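Long-range contact in mannan endo-1,4-beta-mannosidase (Bacillus subtilis, PDB 3CBW), which hydrolyses internal beta-1,4-mannosidic linkages in mannan, galactomannan and glucomannan as a secreted glycoside hydrolase of family 26: residues Tyr200-His209 and Asp235-Val243. The protein carries 3 engineered substitutions. Sequence-based numbering, arbitrary orientation. Where two conformers were deposited one is given.
Sequences YKQLYKKIYH and DFYPGASYV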
loop_
_atom_site.group_PDB
_atom_site.type_symbol
_atom_site.label_atom_id
_atom_site.label_comp_id
_atom_site.label_asym_id
_atom_site.label_seq_id
_atom_site.Cartn_x
_atom_site.Cartn_y
_atom_site.Cartn_z
ATOM N N TYR A 200 -15.115 -10.176 -2.636
ATOM C CA TYR A 200 -13.891 -9.446 -2.376
ATOM C C TYR A 200 -13.368 -9.752 -0.969
ATOM O O TYR A 200 -12.169 -10.018 -0.777
ATOM C CB TYR A 200 -14.077 -7.933 -2.525
ATOM C CG TYR A 200 -12.813 -7.224 -2.089
ATOM C CD1 TYR A 200 -11.766 -7.045 -2.986
ATOM C CD2 TYR A 200 -12.631 -6.812 -0.764
ATOM C CE1 TYR A 200 -10.569 -6.447 -2.589
ATOM C CE2 TYR A 200 -11.448 -6.222 -0.365
ATOM C CZ TYR A 200 -10.421 -6.044 -1.280
ATOM O OH TYR A 200 -9.259 -5.443 -0.860
ATOM N N LYS A 201 -14.253 -9.677 0.020
ATOM C CA LYS A 201 -13.843 -9.946 1.392
ATOM C C LYS A 201 -13.266 -11.348 1.507
ATOM O O LYS A 201 -12.255 -11.544 2.184
ATOM C CB LYS A 201 -14.988 -9.736 2.377
ATOM C CG LYS A 201 -15.434 -8.297 2.501
ATOM C CD LYS A 201 -16.615 -8.221 3.430
ATOM C CE LYS A 201 -17.329 -6.912 3.320
ATOM N NZ LYS A 201 -18.662 -7.027 3.960
ATOM N N GLN A 202 -13.891 -12.314 0.839
ATOM C CA GLN A 202 -13.382 -13.682 0.816
ATOM C C GLN A 202 -11.994 -13.757 0.197
ATOM O O GLN A 202 -11.124 -14.464 0.704
ATOM C CB GLN A 202 -14.356 -14.582 0.072
ATOM C CG GLN A 202 -15.662 -14.775 0.811
ATOM C CD GLN A 202 -16.679 -15.547 -0.004
ATOM O OE1 GLN A 202 -16.402 -16.645 -0.468
ATOM N NE2 GLN A 202 -17.859 -14.963 -0.195
ATOM N N LEU A 203 -11.771 -13.012 -0.881
ATOM C CA LEU A 203 -10.474 -13.015 -1.545
ATOM C C LEU A 203 -9.384 -12.388 -0.673
ATOM O O LEU A 203 -8.270 -12.914 -0.582
ATOM C CB LEU A 203 -10.575 -12.301 -2.897
ATOM C CG LEU A 203 -9.293 -12.260 -3.736
ATOM C CD1 LEU A 203 -8.817 -13.660 -4.142
ATOM C CD2 LEU A 203 -9.509 -11.399 -4.970
ATOM N N TYR A 204 -9.705 -11.274 -0.028
ATOM C CA TYR A 204 -8.753 -10.639 0.857
ATOM C C TYR A 204 -8.383 -11.610 1.985
ATOM O O TYR A 204 -7.199 -11.792 2.295
ATOM C CB TYR A 204 -9.338 -9.343 1.402
ATOM C CG TYR A 204 -8.363 -8.545 2.225
ATOM C CD1 TYR A 204 -7.833 -7.345 1.757
ATOM C CD2 TYR A 204 -7.995 -8.984 3.495
ATOM C CE1 TYR A 204 -6.940 -6.611 2.553
ATOM C CE2 TYR A 204 -7.122 -8.289 4.266
ATOM C CZ TYR A 204 -6.590 -7.118 3.802
ATOM O OH TYR A 204 -5.752 -6.443 4.647
ATOM N N LYS A 205 -9.385 -12.243 2.591
ATOM C CA LYS A 205 -9.127 -13.188 3.675
ATOM C C LYS A 205 -8.342 -14.405 3.197
ATOM O O LYS A 205 -7.511 -14.923 3.932
ATOM C CB LYS A 205 -10.425 -13.612 4.337
ATOM C CG LYS A 205 -11.120 -12.498 5.073
ATOM C CD LYS A 205 -12.379 -13.051 5.683
ATOM C CE LYS A 205 -13.344 -11.992 6.090
ATOM N NZ LYS A 205 -14.613 -12.661 6.488
ATOM N N LYS A 206 -8.587 -14.845 1.966
ATOM C CA LYS A 206 -7.834 -15.959 1.389
ATOM C C LYS A 206 -6.349 -15.602 1.285
ATOM O O LYS A 206 -5.469 -16.402 1.618
ATOM C CB LYS A 206 -8.406 -16.290 0.018
ATOM C CG LYS A 206 -7.718 -17.406 -0.729
ATOM C CD LYS A 206 -8.515 -17.728 -1.989
ATOM C CE LYS A 206 -7.927 -18.866 -2.753
ATOM N NZ LYS A 206 -8.333 -20.191 -2.201
ATOM N N ILE A 207 -6.064 -14.384 0.841
ATOM C CA ILE A 207 -4.676 -13.949 0.775
ATOM C C ILE A 207 -4.092 -13.788 2.186
ATOM O O ILE A 207 -2.952 -14.187 2.437
ATOM C CB ILE A 207 -4.512 -12.674 -0.069
ATOM C CG1 ILE A 207 -4.898 -12.969 -1.527
ATOM C CG2 ILE A 207 -3.086 -12.118 0.061
ATOM C CD1 ILE A 207 -4.735 -11.798 -2.473
ATOM N N TYR A 208 -4.863 -13.203 3.102
ATOM C CA TYR A 208 -4.408 -13.072 4.490
ATOM C C TYR A 208 -4.032 -14.450 5.058
ATOM O O TYR A 208 -2.963 -14.612 5.655
ATOM C CB TYR A 208 -5.463 -12.379 5.370
ATOM C CG TYR A 208 -5.004 -12.289 6.808
ATOM C CD1 TYR A 208 -4.280 -11.190 7.269
ATOM C CD2 TYR A 208 -5.246 -13.342 7.704
ATOM C CE1 TYR A 208 -3.832 -11.124 8.589
ATOM C CE2 TYR A 208 -4.782 -13.292 9.020
ATOM C CZ TYR A 208 -4.089 -12.171 9.453
ATOM O OH TYR A 208 -3.623 -12.100 10.754
ATOM N N HIS A 209 -4.901 -15.441 4.870
ATOM C CA HIS A 209 -4.642 -16.775 5.414
ATOM C C HIS A 209 -3.506 -17.478 4.709
ATOM O O HIS A 209 -2.726 -18.177 5.363
ATOM C CB HIS A 209 -5.913 -17.619 5.404
ATOM C CG HIS A 209 -6.929 -17.131 6.374
ATOM N ND1 HIS A 209 -8.257 -16.950 6.049
ATOM C CD2 HIS A 209 -6.798 -16.752 7.664
ATOM C CE1 HIS A 209 -8.902 -16.490 7.106
ATOM N NE2 HIS A 209 -8.041 -16.362 8.100
ATOM N N ASP A 235 -17.558 -0.612 2.639
ATOM C CA ASP A 235 -18.336 -1.824 2.408
ATOM C C ASP A 235 -17.441 -3.032 2.161
ATOM O O ASP A 235 -17.806 -4.150 2.499
ATOM C CB ASP A 235 -19.327 -1.640 1.250
ATOM C CG ASP A 235 -20.474 -0.698 1.595
ATOM O OD1 ASP A 235 -20.699 -0.404 2.785
ATOM O OD2 ASP A 235 -21.161 -0.253 0.654
ATOM N N PHE A 236 -16.260 -2.798 1.602
ATOM C CA PHE A 236 -15.333 -3.870 1.276
ATOM C C PHE A 236 -14.420 -4.279 2.429
ATOM O O PHE A 236 -13.609 -5.175 2.278
ATOM C CB PHE A 236 -14.486 -3.450 0.083
ATOM C CG PHE A 236 -15.241 -3.388 -1.214
ATOM C CD1 PHE A 236 -15.376 -4.525 -1.995
ATOM C CD2 PHE A 236 -15.773 -2.190 -1.665
ATOM C CE1 PHE A 236 -16.053 -4.478 -3.197
ATOM C CE2 PHE A 236 -16.446 -2.140 -2.856
ATOM C CZ PHE A 236 -16.586 -3.286 -3.623
ATOM N N TYR A 237 -14.560 -3.630 3.573
ATOM C CA TYR A 237 -13.644 -3.873 4.688
ATOM C C TYR A 237 -13.804 -5.304 5.174
ATOM O O TYR A 237 -14.892 -5.701 5.555
ATOM C CB TYR A 237 -13.995 -2.919 5.807
ATOM C CG TYR A 237 -13.118 -2.951 7.023
ATOM C CD1 TYR A 237 -11.758 -2.650 6.948
ATOM C CD2 TYR A 237 -13.669 -3.208 8.276
ATOM C CE1 TYR A 237 -10.964 -2.631 8.088
ATOM C CE2 TYR A 237 -12.893 -3.186 9.415
ATOM C CZ TYR A 237 -11.546 -2.892 9.313
ATOM O OH TYR A 237 -10.791 -2.850 10.450
ATOM N N PRO A 238 -12.725 -6.107 5.133
ATOM C CA PRO A 238 -12.890 -7.511 5.486
ATOM C C PRO A 238 -13.034 -7.777 6.981
ATOM O O PRO A 238 -13.466 -8.868 7.360
ATOM C CB PRO A 238 -11.625 -8.156 4.932
ATOM C CG PRO A 238 -10.612 -7.088 4.982
ATOM C CD PRO A 238 -11.356 -5.807 4.678
ATOM N N GLY A 239 -12.688 -6.797 7.813
ATOM C CA GLY A 239 -12.821 -6.936 9.260
ATOM C C GLY A 239 -11.558 -6.573 10.003
ATOM O O GLY A 239 -10.446 -6.596 9.445
ATOM N N ALA A 240 -11.732 -6.275 11.288
ATOM C CA ALA A 240 -10.642 -5.787 12.129
ATOM C C ALA A 240 -9.522 -6.790 12.318
ATOM O O ALA A 240 -8.397 -6.402 12.636
ATOM C CB ALA A 240 -11.167 -5.347 13.489
ATOM N N SER A 241 -9.816 -8.077 12.163
ATOM C CA SER A 241 -8.754 -9.067 12.351
ATOM C C SER A 241 -7.847 -9.279 11.136
ATOM O O SER A 241 -6.886 -10.039 11.222
ATOM C CB SER A 241 -9.327 -10.396 12.829
ATOM O OG SER A 241 -9.979 -11.028 11.764
ATOM N N TYR A 242 -8.114 -8.578 10.028
ATOM C CA TYR A 242 -7.355 -8.791 8.802
ATOM C C TYR A 242 -6.661 -7.533 8.313
ATOM O O TYR A 242 -6.003 -7.588 7.275
ATOM C CB TYR A 242 -8.249 -9.332 7.674
ATOM C CG TYR A 242 -9.168 -10.451 8.116
ATOM C CD1 TYR A 242 -8.685 -11.727 8.422
ATOM C CD2 TYR A 242 -10.522 -10.199 8.331
ATOM C CE1 TYR A 242 -9.559 -12.740 8.846
ATOM C CE2 TYR A 242 -11.384 -11.189 8.757
ATOM C CZ TYR A 242 -10.897 -12.442 9.018
ATOM O OH TYR A 242 -11.778 -13.411 9.446
ATOM N N VAL A 243 -6.816 -6.415 9.026
ATOM C CA VAL A 243 -6.340 -5.113 8.546
ATOM C C VAL A 243 -5.666 -4.371 9.674
ATOM O O VAL A 243 -6.240 -4.203 10.751
ATOM C CB VAL A 243 -7.517 -4.243 8.017
ATOM C CG1 VAL A 243 -7.030 -2.851 7.621
ATOM C CG2 VAL A 243 -8.192 -4.902 6.817
HETATM O O HOH W 1 -20.125 -4.731 3.944
HETATM O O HOH W 2 -17.278 -5.072 6.445
HETATM O O HOH W 3 -13.520 -14.899 7.872
HETATM O O HOH W 4 -15.124 -10.494 8.682
#
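In the TIM-barrel fold of family 26, an outer helix packs here against the loop joining two neighbouring parallel strands, with the Tyr242 ring between the Lys205 chain, over one face, and Tyr208, at its edge. The extended chain of Lys205 crosses that face: its CG stands over the ring centre, 3.8 Å from the centroid, a CH-pi contact. The same ring turns its edge to the face of Tyr208, planes at 77°, CD1 of Tyr242 lying 3.9 Å from CD2 of Tyr208. One direct hydrogen bond links the segments, Tyr204 OH donating to Tyr242 O at 2.9 Å, the donor standing 31° out of the carbonyl plane. Tyr204 CG is anti to the backbone N (chi1 -174°), which directs the ring into the loop, where Pro238 CG sits over one face of the Tyr204 ring, offset toward its rim. Farther along, Phe236 and Tyr200 form an offset edge-to-face pair, with CD1 of Phe236 3.7 Å from CG of Tyr200. Water bridges the lysine ends: Lys205 NZ reaches Tyr242 OH and Pro238 O through separate waters, and Lys201 NZ reaches Asp235 O through another. Replacing Tyr242 with an alanine would probably open a gap beside Tyr208 and leave the Lys205 chain without its aromatic platform. The contact joins helix 194-214 to the loop before strand 245-252, with Trp222 of strand 220-224 meeting Tyr204 and Tyr208, and Tyr224 meeting Phe236, Pro238 and Val243.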